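Local coordinates for GGDEF family protein (Caulobacter vibrioides, PDB 3U2A), which is a GGDEF family protein whose PAS domain has a fold that commonly serves sensing and protein-protein association in signalling proteins, at residues Ala22-Pro31 against Arg108-Phe119. Numbering follows the deposited sequence.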
ATOM      1  N   ALA A  22       4.926  -4.041   4.833  1.00 15.98           N
ATOM      2  CA  ALA A  22       4.265  -4.601   3.663  1.00 17.05           C
ATOM      3  C   ALA A  22       5.208  -4.755   2.463  1.00 16.86           C
ATOM      4  O   ALA A  22       4.900  -5.498   1.535  1.00 19.22           O
ATOM      5  CB  ALA A  22       3.074  -3.742   3.297  1.00 13.45           C
ATOM      6  N   ASP A  23       6.359  -4.073   2.502  1.00 13.66           N
ATOM      7  CA  ASP A  23       7.319  -4.017   1.385  1.00 14.46           C
ATOM      8  C   ASP A  23       6.702  -3.325   0.171  1.00 17.44           C
ATOM      9  O   ASP A  23       6.811  -3.803  -0.953  1.00 17.60           O
ATOM     10  CB  ASP A  23       7.819  -5.414   1.004  1.00 21.03           C
ATOM     11  CG  ASP A  23       9.132  -5.378   0.247  1.00 26.87           C
ATOM     12  OD1 ASP A  23       9.916  -4.434   0.483  1.00 28.30           O
ATOM     13  OD2 ASP A  23       9.378  -6.293  -0.579  1.00 27.96           O
ATOM     14  N   VAL A  24       6.039  -2.203   0.433  1.00 12.42           N
ATOM     15  CA  VAL A  24       5.277  -1.444  -0.561  0.50 11.94           C
ATOM     16  C   VAL A  24       5.771   0.019  -0.560  1.00 12.48           C
ATOM     17  O   VAL A  24       6.289   0.500   0.463  1.00 12.11           O
ATOM     18  CB  VAL A  24       3.748  -1.543  -0.205  0.50 12.88           C
ATOM     19  CG1 VAL A  24       2.917  -0.358  -0.730  0.50 11.76           C
ATOM     20  CG2 VAL A  24       3.172  -2.878  -0.667  0.50 15.07           C
ATOM     21  N   ALA A  25       5.586   0.730  -1.671  1.00 12.86           N
ATOM     22  CA  ALA A  25       5.838   2.169  -1.697  1.00 11.42           C
ATOM     23  C   ALA A  25       4.636   2.912  -2.287  1.00 11.90           C
ATOM     24  O   ALA A  25       3.811   2.329  -3.004  1.00 13.17           O
ATOM     25  CB  ALA A  25       7.119   2.506  -2.467  1.00 11.58           C
ATOM     26  N   LEU A  26       4.524   4.191  -1.954  1.00 11.57           N
ATOM     27  CA  LEU A  26       3.497   5.035  -2.539  1.00 10.95           C
ATOM     28  C   LEU A  26       4.151   5.937  -3.580  1.00 10.90           C
ATOM     29  O   LEU A  26       5.317   6.291  -3.451  1.00 13.12           O
ATOM     30  CB  LEU A  26       2.824   5.863  -1.449  1.00 12.47           C
ATOM     31  CG  LEU A  26       2.217   5.097  -0.259  1.00 12.50           C
ATOM     32  CD1 LEU A  26       1.635   6.055   0.780  1.00 14.23           C
ATOM     33  CD2 LEU A  26       1.152   4.098  -0.740  1.00 15.12           C
ATOM     34  N   TRP A  27       3.401   6.294  -4.612  1.00 11.72           N
ATOM     35  CA  TRP A  27       3.921   7.153  -5.673  1.00 11.83           C
ATOM     36  C   TRP A  27       2.887   8.188  -6.082  1.00 13.30           C
ATOM     37  O   TRP A  27       1.662   7.945  -6.005  1.00 12.85           O
ATOM     38  CB  TRP A  27       4.387   6.330  -6.891  1.00 12.36           C
ATOM     39  CG  TRP A  27       3.307   5.455  -7.522  1.00 10.44           C
ATOM     40  CD1 TRP A  27       3.000   4.171  -7.191  1.00 11.54           C
ATOM     41  CD2 TRP A  27       2.419   5.818  -8.590  1.00 11.31           C
ATOM     42  NE1 TRP A  27       1.964   3.709  -7.979  1.00 11.62           N
ATOM     43  CE2 TRP A  27       1.597   4.693  -8.854  1.00 10.41           C
ATOM     44  CE3 TRP A  27       2.239   6.980  -9.355  1.00 13.23           C
ATOM     45  CZ2 TRP A  27       0.601   4.699  -9.845  1.00 13.36           C
ATOM     46  CZ3 TRP A  27       1.250   6.987 -10.348  1.00 13.15           C
ATOM     47  CH2 TRP A  27       0.440   5.855 -10.580  1.00 14.12           C
ATOM     48  N   ILE A  28       3.397   9.355  -6.479  1.00 11.40           N
ATOM     49  CA  ILE A  28       2.610  10.391  -7.135  1.00 12.03           C
ATOM     50  C   ILE A  28       3.368  10.835  -8.384  1.00 11.65           C
ATOM     51  O   ILE A  28       4.569  11.103  -8.321  1.00 13.10           O
ATOM     52  CB  ILE A  28       2.330  11.598  -6.206  1.00 14.82           C
ATOM     53  CG1 ILE A  28       1.459  11.167  -5.017  1.00 13.15           C
ATOM     54  CG2 ILE A  28       1.623  12.723  -6.977  1.00 12.92           C
ATOM     55  CD1 ILE A  28       1.341  12.193  -3.917  1.00 16.27           C
ATOM     56  N   TRP A  29       2.653  10.901  -9.505  1.00 12.64           N
ATOM     57  CA  TRP A  29       3.234  11.302 -10.788  1.00 11.08           C
ATOM     58  C   TRP A  29       2.593  12.605 -11.257  1.00 11.40           C
ATOM     59  O   TRP A  29       1.360  12.714 -11.374  1.00 12.02           O
ATOM     60  CB  TRP A  29       3.102  10.161 -11.822  1.00 13.51           C
ATOM     61  CG  TRP A  29       3.322  10.579 -13.266  1.00 11.04           C
ATOM     62  CD1 TRP A  29       2.468  10.375 -14.325  1.00 12.13           C
ATOM     63  CD2 TRP A  29       4.464  11.260 -13.799  1.00 12.77           C
ATOM     64  NE1 TRP A  29       3.010  10.901 -15.478  1.00 12.65           N
ATOM     65  CE2 TRP A  29       4.234  11.447 -15.180  1.00 12.94           C
ATOM     66  CE3 TRP A  29       5.660  11.736 -13.241  1.00 14.08           C
ATOM     67  CZ2 TRP A  29       5.157  12.093 -16.011  1.00 13.89           C
ATOM     68  CZ3 TRP A  29       6.575  12.373 -14.065  1.00 13.85           C
ATOM     69  CH2 TRP A  29       6.317  12.549 -15.437  1.00 14.06           C
ATOM     70  N   GLU A  30       3.429  13.613 -11.475  1.00 11.65           N
ATOM     71  CA  GLU A  30       2.944  14.934 -11.885  1.00 14.12           C
ATOM     72  C   GLU A  30       3.573  15.314 -13.221  1.00 13.79           C
ATOM     73  O   GLU A  30       4.679  15.881 -13.243  1.00 14.27           O
ATOM     74  CB  GLU A  30       3.325  15.995 -10.847  1.00 17.66           C
ATOM     75  CG  GLU A  30       2.731  15.816  -9.460  1.00 24.82           C
ATOM     76  CD  GLU A  30       3.353  16.770  -8.434  1.00 35.48           C
ATOM     77  OE1 GLU A  30       4.174  17.644  -8.820  1.00 42.07           O
ATOM     78  OE2 GLU A  30       3.032  16.634  -7.238  1.00 31.93           O
ATOM     79  N   PRO A  31       2.892  14.999 -14.342  1.00 12.99           N
ATOM     80  CA  PRO A  31       3.489  15.309 -15.642  1.00 14.38           C
ATOM     81  C   PRO A  31       3.746  16.802 -15.868  1.00 15.66           C
ATOM     82  O   PRO A  31       4.676  17.144 -16.586  1.00 16.17           O
ATOM     83  CB  PRO A  31       2.470  14.760 -16.658  1.00 14.72           C
ATOM     84  CG  PRO A  31       1.229  14.488 -15.883  1.00 14.51           C
ATOM     85  CD  PRO A  31       1.647  14.224 -14.474  1.00 12.35           C
ATOM     86  N   ARG A 108      -2.711  14.559 -12.740  1.00 12.89           N
ATOM     87  CA  ARG A 108      -1.814  13.857 -11.801  1.00 12.55           C
ATOM     88  C   ARG A 108      -2.328  12.441 -11.568  1.00 12.37           C
ATOM     89  O   ARG A 108      -3.547  12.199 -11.605  1.00 12.72           O
ATOM     90  CB  ARG A 108      -1.795  14.571 -10.441  1.00 17.08           C
ATOM     91  CG  ARG A 108      -1.367  16.020 -10.470  1.00 26.28           C
ATOM     92  CD  ARG A 108      -2.072  16.809  -9.377  1.00 36.36           C
ATOM     93  NE  ARG A 108      -1.694  16.342  -8.052  1.00 37.15           N
ATOM     94  CZ  ARG A 108      -2.536  15.958  -7.098  1.00 32.67           C
ATOM     95  NH1 ARG A 108      -3.857  15.981  -7.280  1.00 34.60           N
ATOM     96  NH2 ARG A 108      -2.037  15.558  -5.939  1.00 29.86           N
ATOM     97  N   ALA A 109      -1.405  11.519 -11.289  1.00 11.80           N
ATOM     98  CA  ALA A 109      -1.754  10.144 -10.913  1.00 11.28           C
ATOM     99  C   ALA A 109      -1.067   9.778  -9.602  1.00 12.58           C
ATOM    100  O   ALA A 109      -0.049  10.361  -9.241  1.00 13.12           O
ATOM    101  CB  ALA A 109      -1.349   9.167 -12.022  1.00 12.56           C
ATOM    102  N   ALA A 110      -1.633   8.823  -8.887  1.00 12.84           N
ATOM    103  CA  ALA A 110      -1.035   8.356  -7.634  1.00 12.62           C
ATOM    104  C   ALA A 110      -1.384   6.895  -7.411  1.00 13.42           C
ATOM    105  O   ALA A 110      -2.334   6.389  -7.997  1.00 12.13           O
ATOM    106  CB  ALA A 110      -1.540   9.214  -6.462  1.00 11.20           C
ATOM    107  N   GLY A 111      -0.646   6.219  -6.537  1.00 12.66           N
ATOM    108  CA  GLY A 111      -0.984   4.850  -6.222  1.00 11.76           C
ATOM    109  C   GLY A 111       0.062   4.144  -5.402  1.00 10.53           C
ATOM    110  O   GLY A 111       0.851   4.780  -4.685  1.00 11.33           O
ATOM    111  N   VAL A 112       0.034   2.819  -5.512  1.00 10.55           N
ATOM    112  CA  VAL A 112       0.957   1.939  -4.793  0.50 10.62           C
ATOM    113  C   VAL A 112       1.855   1.176  -5.764  1.00 10.85           C
ATOM    114  O   VAL A 112       1.492   0.944  -6.931  1.00 10.58           O
ATOM    115  CB  VAL A 112       0.185   0.945  -3.864  0.50 12.05           C
ATOM    116  CG1 VAL A 112       1.101  -0.148  -3.308  0.50 16.02           C
ATOM    117  CG2 VAL A 112      -0.449   1.698  -2.716  0.50 11.39           C
ATOM    118  N   VAL A 113       3.035   0.805  -5.291  1.00 10.72           N
ATOM    119  CA  VAL A 113       3.888  -0.106  -6.027  1.00 10.86           C
ATOM    120  C   VAL A 113       4.286  -1.220  -5.063  1.00 12.34           C
ATOM    121  O   VAL A 113       4.625  -0.975  -3.889  1.00 11.22           O
ATOM    122  CB  VAL A 113       5.095   0.596  -6.714  1.00 13.50           C
ATOM    123  CG1 VAL A 113       5.880   1.449  -5.729  1.00 13.21           C
ATOM    124  CG2 VAL A 113       5.996  -0.418  -7.380  1.00 13.58           C
ATOM    125  N   ALA A 114       4.181  -2.446  -5.555  1.00 12.13           N
ATOM    126  CA  ALA A 114       4.328  -3.624  -4.717  1.00 13.99           C
ATOM    127  C   ALA A 114       5.151  -4.678  -5.423  1.00 15.28           C
ATOM    128  O   ALA A 114       5.149  -4.737  -6.647  1.00 15.85           O
ATOM    129  CB  ALA A 114       2.963  -4.174  -4.368  1.00 16.57           C
ATOM    130  N   PRO A 115       5.847  -5.528  -4.654  1.00 16.91           N
ATOM    131  CA  PRO A 115       6.587  -6.620  -5.300  1.00 19.65           C
ATOM    132  C   PRO A 115       5.629  -7.705  -5.737  1.00 21.10           C
ATOM    133  O   PRO A 115       4.734  -8.085  -4.980  1.00 24.16           O
ATOM    134  CB  PRO A 115       7.512  -7.137  -4.195  1.00 21.22           C
ATOM    135  CG  PRO A 115       6.975  -6.629  -2.934  1.00 17.45           C
ATOM    136  CD  PRO A 115       5.938  -5.578  -3.186  1.00 17.84           C
ATOM    137  N   GLU A 116       5.778  -8.208  -6.956  1.00 27.30           N
ATOM    138  CA  GLU A 116       4.823  -9.218  -7.406  1.00 29.84           C
ATOM    139  C   GLU A 116       5.046 -10.590  -6.729  1.00 35.72           C
ATOM    140  O   GLU A 116       4.168 -11.462  -6.755  1.00 37.70           O
ATOM    141  CB  GLU A 116       4.722  -9.275  -8.936  1.00 33.47           C
ATOM    142  CG  GLU A 116       5.671 -10.209  -9.606  1.00 36.75           C
ATOM    143  CD  GLU A 116       5.169 -10.658 -10.962  1.00 44.12           C
ATOM    144  OE1 GLU A 116       4.256 -10.001 -11.518  1.00 45.79           O
ATOM    145  OE2 GLU A 116       5.695 -11.672 -11.467  1.00 44.70           O
ATOM    146  N   THR A 117       6.205 -10.740  -6.085  1.00 34.66           N
ATOM    147  CA  THR A 117       6.512 -11.901  -5.253  1.00 38.72           C
ATOM    148  C   THR A 117       5.558 -12.016  -4.050  1.00 39.43           C
ATOM    149  O   THR A 117       5.506 -13.054  -3.384  1.00 40.26           O
ATOM    150  CB  THR A 117       8.005 -11.897  -4.804  1.00 38.63           C
ATOM    151  OG1 THR A 117       8.380 -13.206  -4.358  1.00 50.44           O
ATOM    152  CG2 THR A 117       8.278 -10.866  -3.698  1.00 39.65           C
ATOM    153  N   LYS A 118       4.799 -10.947  -3.798  1.00 36.64           N
ATOM    154  CA  LYS A 118       3.856 -10.870  -2.676  1.00 36.68           C
ATOM    155  C   LYS A 118       2.459 -10.431  -3.132  1.00 36.36           C
ATOM    156  O   LYS A 118       1.449 -10.872  -2.572  1.00 34.90           O
ATOM    157  CB  LYS A 118       4.380  -9.908  -1.606  1.00 37.04           C
ATOM    158  CG  LYS A 118       5.721 -10.306  -0.988  1.00 41.81           C
ATOM    159  CD  LYS A 118       6.472  -9.098  -0.448  1.00 43.00           C
ATOM    160  CE  LYS A 118       5.909  -8.621   0.884  1.00 43.05           C
ATOM    161  NZ  LYS A 118       6.661  -9.220   2.022  1.00 46.63           N
ATOM    162  N   PHE A 119       2.409  -9.568  -4.146  1.00 61.47           N
ATOM    163  CA  PHE A 119       1.153  -9.011  -4.653  1.00 56.29           C
ATOM    164  C   PHE A 119       1.018  -9.245  -6.162  1.00 55.65           C
ATOM    165  O   PHE A 119       2.006  -9.161  -6.895  1.00 60.37           O
ATOM    166  CB  PHE A 119       1.077  -7.510  -4.346  1.00 65.06           C
ATOM    167  CG  PHE A 119       1.235  -7.170  -2.880  1.00 70.64           C
ATOM    168  CD1 PHE A 119       0.114  -6.982  -2.070  1.00 84.43           C
ATOM    169  CD2 PHE A 119       2.503  -7.024  -2.313  1.00 62.50           C
ATOM    170  CE1 PHE A 119       0.255  -6.662  -0.721  1.00 98.02           C
ATOM    171  CE2 PHE A 119       2.655  -6.709  -0.965  1.00 73.51           C
ATOM    172  CZ  PHE A 119       1.530  -6.524  -0.166  1.00 89.20           C
TER
HETATM  173  O   HOH W   1       0.506  16.631  -6.442  1.00 39.43           O
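The indole of Trp27 lies flat across the backbone of Gly111, its partner in the antiparallel pairing of strands 25-30 and 109-113. Trp27 CG sits between its own backbone N and carbonyl carbon (chi1 58°), which folds the ring over the neighbouring strand. Gly111 N rests over the ring centre, and Gly111 CA makes a CH-pi contact 3.9 Å from the centroid of the five-membered ring; Gly111, without a side chain, lets its backbone lie directly against the ring face. Trp27 NE1 meets Val112 O near the ring plane in a weak, bent hydrogen bond of 3.0 Å, while Trp27 CZ3 reaches Ala109 CB at 3.8 Å. Six backbone bonds, two at each of the pairs Ala25-Val113, Trp27-Gly111 and Trp29-Ala109, fix the register. On the other face, Ile28 CG1 lies on Ala110 CB at 3.9 Å. One water accepts from Arg108 NE and donates to Glu30 OE2, joining two opposite charges; Glu30 also pairs with Arg37, and Arg108 with Glu17 of the second subunit. Beyond the strands, Pro115 CG packs against Asp23 OD2 at 3.4 Å, where Asp23 closes helix 12-22 in a Schellman motif. These two central strands of the antiparallel PAS sheet are flanked by strands 35-40 and 98-102; Trp98 meets the Trp27 ring, whereas Leu26 touches Leu19 of helix 12-22 and Trp10 of the second subunit.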